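Local coordinates for protein prolyl 4-hydroxylase (Phytophthora capsici LT1534, PDB 6IUQ) that probably hydroxylates proline residues as an iron(II)- and 2-oxoglutarate-dependent oxygenase built on a double-stranded beta-helix core, at residues V8-F13 with L52-R57; H156-G161 with V206-D211; N164-T169 with T228-G233. All coordinates share one frame; numbering follows the deposited sequence.

Contacts 2 and 3 form one continuous buried site. Their centres lie about 8 Å apart, strands 204-209 and 166-173 are neighbours in the six-stranded antiparallel sheet, and strand 224-232 follows next to 166-173. The salt bridge from D211 to K167 joins them. Along the chain their segments alternate, so the two contacts interlock within the 2OG-Fe(II) oxygenase region that carries the iron. Contact 1 closes earlier in the sequence and lies near the surface, its centre about 29 Å from that of contact 2 and 26 Å from that of contact 3. So contacts 2 and 3 hold the iron-binding loop to the core sheet, whereas contact 1 secures 8-13 to helix 46-61, far from the metal.

Contact 1 (V8-F13 with L52-R57); sequences VYKESF and LLEEMR
The N-terminal loop 8-13, just ahead of helix 17-23, is fastened to helix 46-61 at the surface of the chain by two successive glutamates, each used differently. E54 points its CB toward the loop and reaches across with an extended chain, CG lying anti to its own carbonyl carbon (chi1 -73°). Its carboxylate receives the backbone N-H of K10 in a fork: K10 N lies 2.9 Å from E54 OE2 and 3.1 Å from E54 OE1. Both oxygens offer the syn lone pair, and the N-H angles of 146° and 150° are nearly equal, as expected for a donor shared between the two. K10 CB rests against the same carboxylate, 3.4 Å from E54 OE2, while the lysine chain bends at chi2 and chi3 and leads off from the helix.

One residue further along the helix, E55 takes the side chain of Y9. The ring crosses E55 obliquely, and its hydroxyl end meets the carboxylate, Y9 OH donating to E55 OE2 over 2.5 Å on the anti lone pair. The buried carboxylate is gripped further by backbone N-H groups of helix 108-115, E109 giving to OE2 and L110 to OE1, so several donors probably stabilise its negative charge. Within the loop, F13 CE1 lies over one face of the Y9 ring, offset toward its rim.

Only 223 Å² is buried between the segments, in keeping with fastening by a few directed bonds. The arrangement is that of an N-terminal loop held against a helix by two consecutive carboxylates, one on its main chain and one on its tyrosine.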
loop_
_atom_site.group_PDB
_atom_site.type_symbol
_atom_site.label_atom_id
_atom_site.label_comp_id
_atom_site.label_asym_id
_atom_site.label_seq_id
_atom_site.Cartn_x
_atom_site.Cartn_y
_atom_site.Cartn_z
ATOM N N VAL A 8 30.943 -3.333 0.608
ATOM C CA VAL A 8 31.388 -2.785 -0.662
ATOM C C VAL A 8 30.210 -2.767 -1.625
ATOM O O VAL A 8 29.511 -3.767 -1.786
ATOM C CB VAL A 8 32.567 -3.591 -1.265
ATOM C CG1 VAL A 8 33.178 -2.838 -2.447
ATOM C CG2 VAL A 8 33.632 -3.860 -0.197
ATOM N N TYR A 9 29.988 -1.619 -2.254
ATOM C CA TYR A 9 28.802 -1.428 -3.073
ATOM C C TYR A 9 29.190 -1.289 -4.533
ATOM O O TYR A 9 30.226 -0.713 -4.855
ATOM C CB TYR A 9 28.017 -0.198 -2.591
ATOM C CG TYR A 9 27.520 -0.349 -1.170
ATOM C CD1 TYR A 9 26.313 -0.983 -0.900
ATOM C CD2 TYR A 9 28.272 0.114 -0.090
ATOM C CE1 TYR A 9 25.863 -1.146 0.399
ATOM C CE2 TYR A 9 27.826 -0.049 1.218
ATOM C CZ TYR A 9 26.623 -0.678 1.450
ATOM O OH TYR A 9 26.164 -0.832 2.740
ATOM N N LYS A 10 28.344 -1.812 -5.414
ATOM C CA LYS A 10 28.618 -1.793 -6.849
ATOM C C LYS A 10 28.695 -0.387 -7.446
ATOM O O LYS A 10 29.199 -0.204 -8.555
ATOM C CB LYS A 10 27.552 -2.600 -7.592
ATOM C CG LYS A 10 28.061 -3.904 -8.177
ATOM C CD LYS A 10 28.601 -3.712 -9.596
ATOM C CE LYS A 10 27.483 -3.436 -10.596
ATOM N NZ LYS A 10 28.013 -3.065 -11.941
ATOM N N GLU A 11 28.194 0.600 -6.712
ATOM C CA GLU A 11 28.103 1.959 -7.229
ATOM C C GLU A 11 28.243 2.976 -6.103
ATOM O O GLU A 11 27.820 2.732 -4.979
ATOM C CB GLU A 11 26.777 2.148 -7.964
ATOM C CG GLU A 11 26.464 3.582 -8.351
ATOM C CD GLU A 11 25.170 3.693 -9.139
ATOM O OE1 GLU A 11 24.557 4.800 -9.159
ATOM O OE2 GLU A 11 24.777 2.667 -9.738
ATOM N N SER A 12 28.848 4.114 -6.396
ATOM C CA SER A 12 29.019 5.122 -5.374
ATOM C C SER A 12 27.653 5.736 -5.061
ATOM O O SER A 12 26.805 5.836 -5.942
ATOM C CB SER A 12 30.029 6.177 -5.829
ATOM O OG SER A 12 29.425 7.124 -6.681
ATOM N N PHE A 13 27.422 6.118 -3.810
ATOM C CA PHE A 13 26.132 6.706 -3.456
ATOM C C PHE A 13 26.220 7.663 -2.282
ATOM O O PHE A 13 27.199 7.685 -1.549
ATOM C CB PHE A 13 25.117 5.610 -3.131
ATOM C CG PHE A 13 25.379 4.917 -1.826
ATOM C CD1 PHE A 13 26.311 3.896 -1.749
ATOM C CD2 PHE A 13 24.684 5.283 -0.678
ATOM C CE1 PHE A 13 26.556 3.252 -0.542
ATOM C CE2 PHE A 13 24.912 4.645 0.530
ATOM C CZ PHE A 13 25.852 3.626 0.603
ATOM N N LEU A 52 20.629 -0.102 -1.144
ATOM C CA LEU A 52 19.606 -0.753 -0.323
ATOM C C LEU A 52 19.278 -2.133 -0.904
ATOM O O LEU A 52 19.141 -3.110 -0.155
ATOM C CB LEU A 52 18.341 0.120 -0.233
ATOM C CG LEU A 52 18.470 1.437 0.564
ATOM C CD1 LEU A 52 17.309 2.390 0.294
ATOM C CD2 LEU A 52 18.582 1.156 2.043
ATOM N N LEU A 53 19.182 -2.208 -2.236
ATOM C CA LEU A 53 18.911 -3.470 -2.939
ATOM C C LEU A 53 20.028 -4.488 -2.701
ATOM O O LEU A 53 19.752 -5.657 -2.438
ATOM C CB LEU A 53 18.728 -3.236 -4.460
ATOM C CG LEU A 53 18.558 -4.458 -5.381
ATOM C CD1 LEU A 53 17.372 -5.330 -4.971
ATOM C CD2 LEU A 53 18.445 -4.057 -6.863
ATOM N N GLU A 54 21.281 -4.046 -2.786
ATOM C CA GLU A 54 22.416 -4.936 -2.537
ATOM C C GLU A 54 22.319 -5.552 -1.143
ATOM O O GLU A 54 22.461 -6.768 -0.986
ATOM C CB GLU A 54 23.748 -4.194 -2.716
ATOM C CG GLU A 54 24.081 -3.891 -4.184
ATOM C CD GLU A 54 25.430 -3.188 -4.381
ATOM O OE1 GLU A 54 26.462 -3.749 -3.941
ATOM O OE2 GLU A 54 25.455 -2.086 -5.000
ATOM N N GLU A 55 22.029 -4.729 -0.138
ATOM C CA GLU A 55 21.890 -5.244 1.219
ATOM C C GLU A 55 20.737 -6.239 1.316
ATOM O O GLU A 55 20.820 -7.235 2.025
ATOM C CB GLU A 55 21.710 -4.097 2.211
ATOM C CG GLU A 55 22.962 -3.263 2.356
ATOM C CD GLU A 55 22.886 -2.217 3.460
ATOM O OE1 GLU A 55 21.802 -2.032 4.081
ATOM O OE2 GLU A 55 23.929 -1.575 3.705
HETATM N N MSE A 56 19.666 -5.990 0.575
HETATM C CA MSE A 56 18.534 -6.908 0.595
HETATM C C MSE A 56 18.877 -8.255 -0.028
HETATM O O MSE A 56 18.468 -9.297 0.476
HETATM C CB MSE A 56 17.337 -6.297 -0.132
HETATM C CG MSE A 56 16.736 -5.126 0.604
HETATM SE SE MSE A 56 15.305 -4.312 -0.423
HETATM C CE MSE A 56 14.072 -5.824 -0.509
ATOM N N ARG A 57 19.596 -8.219 -1.144
ATOM C CA ARG A 57 20.026 -9.439 -1.806
ATOM C C ARG A 57 20.954 -10.238 -0.892
ATOM O O ARG A 57 20.901 -11.463 -0.851
ATOM C CB ARG A 57 20.729 -9.122 -3.122
ATOM C CG ARG A 57 19.813 -8.700 -4.263
ATOM C CD ARG A 57 20.492 -9.033 -5.578
ATOM N NE ARG A 57 20.080 -8.201 -6.704
ATOM C CZ ARG A 57 19.037 -8.451 -7.496
ATOM N NH1 ARG A 57 18.266 -9.514 -7.278
ATOM N NH2 ARG A 57 18.774 -7.632 -8.516
#

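Contact 2 (H156-G161 with V206-D211); sequences HYDNPG and VLFQSD. With FE2 (Fe (II) ion), chain C.
Strand 204-209 is still away from the 156-161 loop at V206, whose CG1 lies at the edge of the F208 ring, in its plane. F208 is the first residue to meet the loop: chi1 of 61° sets CG between backbone N and carbonyl carbon, bringing CE1 to 3.6 Å from D158 OD2, with ring and carboxylate planes 43° apart. The other carboxylate oxygen, D158 OD1, binds the iron at 2.4 Å, as does H156 NE2; H215 supplies the third protein ligand. OD2 is meanwhile held by T169 and W230, which should fix the rotation of this first-shell carboxylate.

After the strand ends, S210 makes the main link. Its carbonyl O accepts from N159 N at 2.9 Å (N-H angle 160°), the donor standing above the carbonyl plane. A water bridges D158 N and S210 O, and S210 CB packs 3.9 Å from D158 CB. D211 then sets CB 4.1 Å from N159 CB and turns its carboxylate away to K167.

The strand lies between strands 37-40 and 166-173, pairing through L207 with V38 and through F208 with T169, while R268 meets the loop at N159 O.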
loop_
_atom_site.group_PDB
_atom_site.type_symbol
_atom_site.label_atom_id
_atom_site.label_comp_id
_atom_site.label_asym_id
_atom_site.label_seq_id
_atom_site.Cartn_x
_atom_site.Cartn_y
_atom_site.Cartn_z
ATOM N N HIS A 156 -7.319 -6.003 -1.257
ATOM C CA HIS A 156 -7.376 -5.729 0.170
ATOM C C HIS A 156 -7.083 -4.277 0.488
ATOM O O HIS A 156 -6.582 -3.540 -0.361
ATOM C CB HIS A 156 -6.352 -6.612 0.946
ATOM C CG HIS A 156 -4.918 -6.398 0.527
ATOM N ND1 HIS A 156 -4.495 -6.580 -0.765
ATOM C CD2 HIS A 156 -3.841 -5.944 1.208
ATOM C CE1 HIS A 156 -3.204 -6.333 -0.851
ATOM N NE2 HIS A 156 -2.784 -5.930 0.334
ATOM N N TYR A 157 -7.366 -3.896 1.731
ATOM C CA TYR A 157 -6.860 -2.659 2.335
ATOM C C TYR A 157 -5.726 -3.033 3.297
ATOM O O TYR A 157 -5.819 -4.046 3.982
ATOM C CB TYR A 157 -7.989 -1.918 3.064
ATOM C CG TYR A 157 -9.098 -1.399 2.160
ATOM C CD1 TYR A 157 -10.097 -2.244 1.680
ATOM C CD2 TYR A 157 -9.148 -0.058 1.800
ATOM C CE1 TYR A 157 -11.117 -1.754 0.857
ATOM C CE2 TYR A 157 -10.157 0.433 0.986
ATOM C CZ TYR A 157 -11.127 -0.418 0.508
ATOM O OH TYR A 157 -12.122 0.078 -0.301
ATOM N N ASP A 158 -4.655 -2.239 3.332
ATOM C CA ASP A 158 -3.528 -2.489 4.241
ATOM C C ASP A 158 -3.936 -2.420 5.710
ATOM O O ASP A 158 -3.360 -3.108 6.552
ATOM C CB ASP A 158 -2.386 -1.516 3.955
ATOM C CG ASP A 158 -1.527 -2.028 2.891
ATOM O OD1 ASP A 158 -1.857 -3.117 2.400
ATOM O OD2 ASP A 158 -0.512 -1.423 2.553
ATOM N N ASN A 159 -4.940 -1.596 6.000
ATOM C CA ASN A 159 -5.639 -1.600 7.274
ATOM C C ASN A 159 -7.086 -1.988 7.004
ATOM O O ASN A 159 -7.883 -1.147 6.599
ATOM C CB ASN A 159 -5.542 -0.220 7.947
ATOM C CG ASN A 159 -6.101 -0.192 9.364
ATOM O OD1 ASN A 159 -6.935 -1.021 9.751
ATOM N ND2 ASN A 159 -5.666 0.803 10.140
ATOM N N PRO A 160 -7.424 -3.268 7.223
ATOM C CA PRO A 160 -8.792 -3.790 7.005
ATOM C C PRO A 160 -9.772 -3.472 8.134
ATOM O O PRO A 160 -10.968 -3.682 8.001
ATOM C CB PRO A 160 -8.586 -5.306 6.893
ATOM C CG PRO A 160 -7.262 -5.586 7.571
ATOM C CD PRO A 160 -6.444 -4.327 7.544
ATOM N N GLY A 161 -9.254 -2.943 9.212
ATOM C CA GLY A 161 -10.007 -2.530 10.353
ATOM C C GLY A 161 -9.461 -3.136 11.596
ATOM O O GLY A 161 -8.324 -3.457 11.694
ATOM N N VAL A 206 5.713 4.627 -3.848
ATOM C CA VAL A 206 4.266 4.845 -3.816
ATOM C C VAL A 206 3.834 5.046 -2.366
ATOM O O VAL A 206 4.224 4.279 -1.489
ATOM C CB VAL A 206 3.475 3.677 -4.426
ATOM C CG1 VAL A 206 1.979 4.035 -4.510
ATOM C CG2 VAL A 206 4.001 3.318 -5.801
ATOM N N LEU A 207 3.082 6.110 -2.112
ATOM C CA LEU A 207 2.463 6.333 -0.819
ATOM C C LEU A 207 0.994 6.217 -1.059
ATOM O O LEU A 207 0.503 6.755 -2.062
ATOM C CB LEU A 207 2.765 7.712 -0.238
ATOM C CG LEU A 207 4.216 8.174 -0.149
ATOM C CD1 LEU A 207 4.269 9.554 0.442
ATOM C CD2 LEU A 207 5.053 7.205 0.668
ATOM N N PHE A 208 0.295 5.512 -0.169
ATOM C CA PHE A 208 -1.150 5.538 -0.207
ATOM C C PHE A 208 -1.793 5.348 1.180
ATOM O O PHE A 208 -1.121 5.048 2.158
ATOM C CB PHE A 208 -1.664 4.519 -1.244
ATOM C CG PHE A 208 -1.297 3.071 -0.993
ATOM C CD1 PHE A 208 -2.015 2.297 -0.083
ATOM C CD2 PHE A 208 -0.345 2.439 -1.778
ATOM C CE1 PHE A 208 -1.717 0.935 0.102
ATOM C CE2 PHE A 208 -0.048 1.083 -1.596
ATOM C CZ PHE A 208 -0.754 0.324 -0.654
ATOM N N GLN A 209 -3.095 5.585 1.256
ATOM C CA GLN A 209 -3.832 5.487 2.515
ATOM C C GLN A 209 -4.037 4.028 2.912
ATOM O O GLN A 209 -4.678 3.282 2.193
ATOM C CB GLN A 209 -5.185 6.186 2.386
ATOM C CG GLN A 209 -5.093 7.611 1.803
ATOM C CD GLN A 209 -4.684 8.642 2.855
ATOM O OE1 GLN A 209 -4.635 8.339 4.055
ATOM N NE2 GLN A 209 -4.362 9.855 2.410
ATOM N N SER A 210 -3.499 3.611 4.049
ATOM C CA SER A 210 -3.670 2.227 4.459
ATOM C C SER A 210 -5.151 1.893 4.730
ATOM O O SER A 210 -5.595 0.785 4.405
ATOM C CB SER A 210 -2.808 1.920 5.682
ATOM O OG SER A 210 -1.451 2.330 5.446
ATOM N N ASP A 211 -5.921 2.840 5.286
ATOM C CA ASP A 211 -7.306 2.536 5.660
ATOM C C ASP A 211 -8.375 2.909 4.628
ATOM O O ASP A 211 -9.542 2.564 4.827
ATOM C CB ASP A 211 -7.670 3.187 6.991
ATOM C CG ASP A 211 -7.300 4.642 7.050
ATOM O OD1 ASP A 211 -6.550 5.115 6.162
ATOM O OD2 ASP A 211 -7.749 5.314 7.996
HETATM FE FE FE2 C . -1.017 -4.399 0.530
HETATM O O HOH W 1 -4.617 0.094 1.690
#

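Contact 3 (N164-T169 with T228-G233); sequences NKRKVT and TIWLDG
The guanidinium of R166 lies flat on the indole of W230: the planes are 10° apart and R166 CZ sits 3.6 Å from the centroid of the six-membered ring, a cation-pi stack. The arginine chain, extended from CG to NE, puts R166 CD 3.8 Å from the centroid of the five-membered ring, a CH-pi contact. T228 CG2 sits over the opposite face, near its rim. At the indole edge T169 OG1 comes within 3.0 Å of W230 NE1, both turned to the D158 carboxylate they share.

Backbone pairing positions these groups. L231 N donates to V168 O at 2.9 Å, nearly straight at 171°. L231 O accepts twice, from K167 N at 2.8 Å and V168 N at 3.1 Å, a classic beta bulge that shifts the register by one. G233 N meets K165 O at 3.0 Å, and N164 OD1 accepts from R166 N, forming an Asx turn. V168 and L231 pack together on the other face, and L231 also touches helix 118-126.

R166 NH1 also bonds D158 O, so ring and carbonyl together hold the guanidinium. The stack probably belongs to the second shell of the iron site, and its charge may help stabilise D158.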
loop_
_atom_site.group_PDB
_atom_site.type_symbol
_atom_site.label_atom_id
_atom_site.label_comp_id
_atom_site.label_asym_id
_atom_site.label_seq_id
_atom_site.Cartn_x
_atom_site.Cartn_y
_atom_site.Cartn_z
ATOM N N ASN A 164 -5.883 -3.188 13.593
ATOM C CA ASN A 164 -4.824 -2.657 12.748
ATOM C C ASN A 164 -4.620 -1.151 12.925
ATOM O O ASN A 164 -5.521 -0.412 12.936
ATOM C CB ASN A 164 -5.052 -3.020 11.306
ATOM C CG ASN A 164 -3.862 -2.748 10.457
ATOM O OD1 ASN A 164 -3.449 -1.639 10.300
ATOM N ND2 ASN A 164 -3.310 -3.774 9.926
ATOM N N LYS A 165 -3.386 -0.737 13.062
ATOM C CA LYS A 165 -3.016 0.628 13.315
ATOM C C LYS A 165 -2.441 1.428 12.156
ATOM O O LYS A 165 -2.202 2.589 12.296
ATOM C CB LYS A 165 -1.982 0.636 14.449
ATOM C CG LYS A 165 -2.415 -0.001 15.742
ATOM C CD LYS A 165 -3.689 0.637 16.236
ATOM C CE LYS A 165 -3.664 2.119 15.984
ATOM N NZ LYS A 165 -4.919 2.770 16.391
ATOM N N ARG A 166 -2.257 0.794 11.022
ATOM C CA ARG A 166 -1.642 1.426 9.858
ATOM C C ARG A 166 -2.458 2.555 9.273
ATOM O O ARG A 166 -3.667 2.441 9.085
ATOM C CB ARG A 166 -1.393 0.389 8.785
ATOM C CG ARG A 166 -0.383 -0.643 9.180
ATOM C CD ARG A 166 -0.582 -1.840 8.274
ATOM N NE ARG A 166 0.419 -2.880 8.453
ATOM C CZ ARG A 166 0.385 -4.047 7.819
ATOM N NH1 ARG A 166 -0.609 -4.324 6.961
ATOM N NH2 ARG A 166 1.353 -4.932 8.035
ATOM N N LYS A 167 -1.771 3.656 8.991
ATOM C CA LYS A 167 -2.381 4.835 8.391
ATOM C C LYS A 167 -1.796 5.117 6.990
ATOM O O LYS A 167 -2.542 5.280 6.040
ATOM C CB LYS A 167 -2.186 6.054 9.305
ATOM C CG LYS A 167 -2.815 7.344 8.774
ATOM C CD LYS A 167 -4.288 7.096 8.507
ATOM C CE LYS A 167 -4.920 8.178 7.666
ATOM N NZ LYS A 167 -5.511 7.539 6.464
ATOM N N VAL A 168 -0.477 5.189 6.867
ATOM C CA VAL A 168 0.177 5.413 5.572
ATOM C C VAL A 168 1.014 4.227 5.120
ATOM O O VAL A 168 1.829 3.709 5.880
ATOM C CB VAL A 168 1.107 6.652 5.609
ATOM C CG1 VAL A 168 1.789 6.852 4.250
ATOM C CG2 VAL A 168 0.318 7.885 6.017
ATOM N N THR A 169 0.810 3.789 3.882
ATOM C CA THR A 169 1.645 2.759 3.292
ATOM C C THR A 169 2.696 3.390 2.393
ATOM O O THR A 169 2.381 4.242 1.566
ATOM C CB THR A 169 0.818 1.762 2.469
ATOM O OG1 THR A 169 -0.125 1.096 3.331
ATOM C CG2 THR A 169 1.748 0.753 1.787
ATOM N N THR A 228 8.750 -2.160 2.171
ATOM C CA THR A 228 7.531 -1.521 2.651
ATOM C C THR A 228 7.725 -0.866 4.007
ATOM O O THR A 228 8.245 -1.477 4.915
ATOM C CB THR A 228 6.375 -2.531 2.771
ATOM O OG1 THR A 228 6.227 -3.228 1.535
ATOM C CG2 THR A 228 5.069 -1.814 3.118
ATOM N N ILE A 229 7.301 0.383 4.130
ATOM C CA ILE A 229 7.239 1.056 5.418
ATOM C C ILE A 229 5.787 1.422 5.720
ATOM O O ILE A 229 5.090 2.009 4.877
ATOM C CB ILE A 229 8.100 2.336 5.439
ATOM C CG1 ILE A 229 9.561 2.017 5.130
ATOM C CG2 ILE A 229 7.994 3.033 6.773
ATOM C CD1 ILE A 229 10.419 3.267 4.893
ATOM N N TRP A 230 5.310 1.044 6.891
ATOM C CA TRP A 230 3.977 1.429 7.313
ATOM C C TRP A 230 4.079 2.386 8.466
ATOM O O TRP A 230 4.809 2.139 9.414
ATOM C CB TRP A 230 3.153 0.220 7.729
ATOM C CG TRP A 230 2.541 -0.523 6.595
ATOM C CD1 TRP A 230 1.516 -0.103 5.796
ATOM C CD2 TRP A 230 2.886 -1.831 6.152
ATOM N NE1 TRP A 230 1.215 -1.063 4.858
ATOM C CE2 TRP A 230 2.034 -2.142 5.061
ATOM C CE3 TRP A 230 3.841 -2.778 6.562
ATOM C CZ2 TRP A 230 2.105 -3.358 4.372
ATOM C CZ3 TRP A 230 3.913 -3.995 5.871
ATOM C CH2 TRP A 230 3.042 -4.270 4.787
ATOM N N LEU A 231 3.336 3.481 8.388
ATOM C CA LEU A 231 3.283 4.432 9.486
ATOM C C LEU A 231 1.933 4.357 10.188
ATOM O O LEU A 231 0.883 4.494 9.546
ATOM C CB LEU A 231 3.567 5.838 8.953
ATOM C CG LEU A 231 4.935 5.939 8.259
ATOM C CD1 LEU A 231 5.269 7.359 7.896
ATOM C CD2 LEU A 231 6.067 5.300 9.117
ATOM N N ASP A 232 1.939 4.116 11.497
ATOM C CA ASP A 232 0.670 4.019 12.237
ATOM C C ASP A 232 0.065 5.376 12.594
ATOM O O ASP A 232 0.774 6.354 12.775
ATOM C CB ASP A 232 0.839 3.216 13.523
ATOM C CG ASP A 232 1.222 1.771 13.275
ATOM O OD1 ASP A 232 1.096 1.263 12.121
ATOM O OD2 ASP A 232 1.646 1.133 14.264
ATOM N N GLY A 233 -1.261 5.421 12.701
ATOM C CA GLY A 233 -1.951 6.624 13.118
ATOM C C GLY A 233 -2.714 6.370 14.407
ATOM O O GLY A 233 -3.314 5.303 14.586
#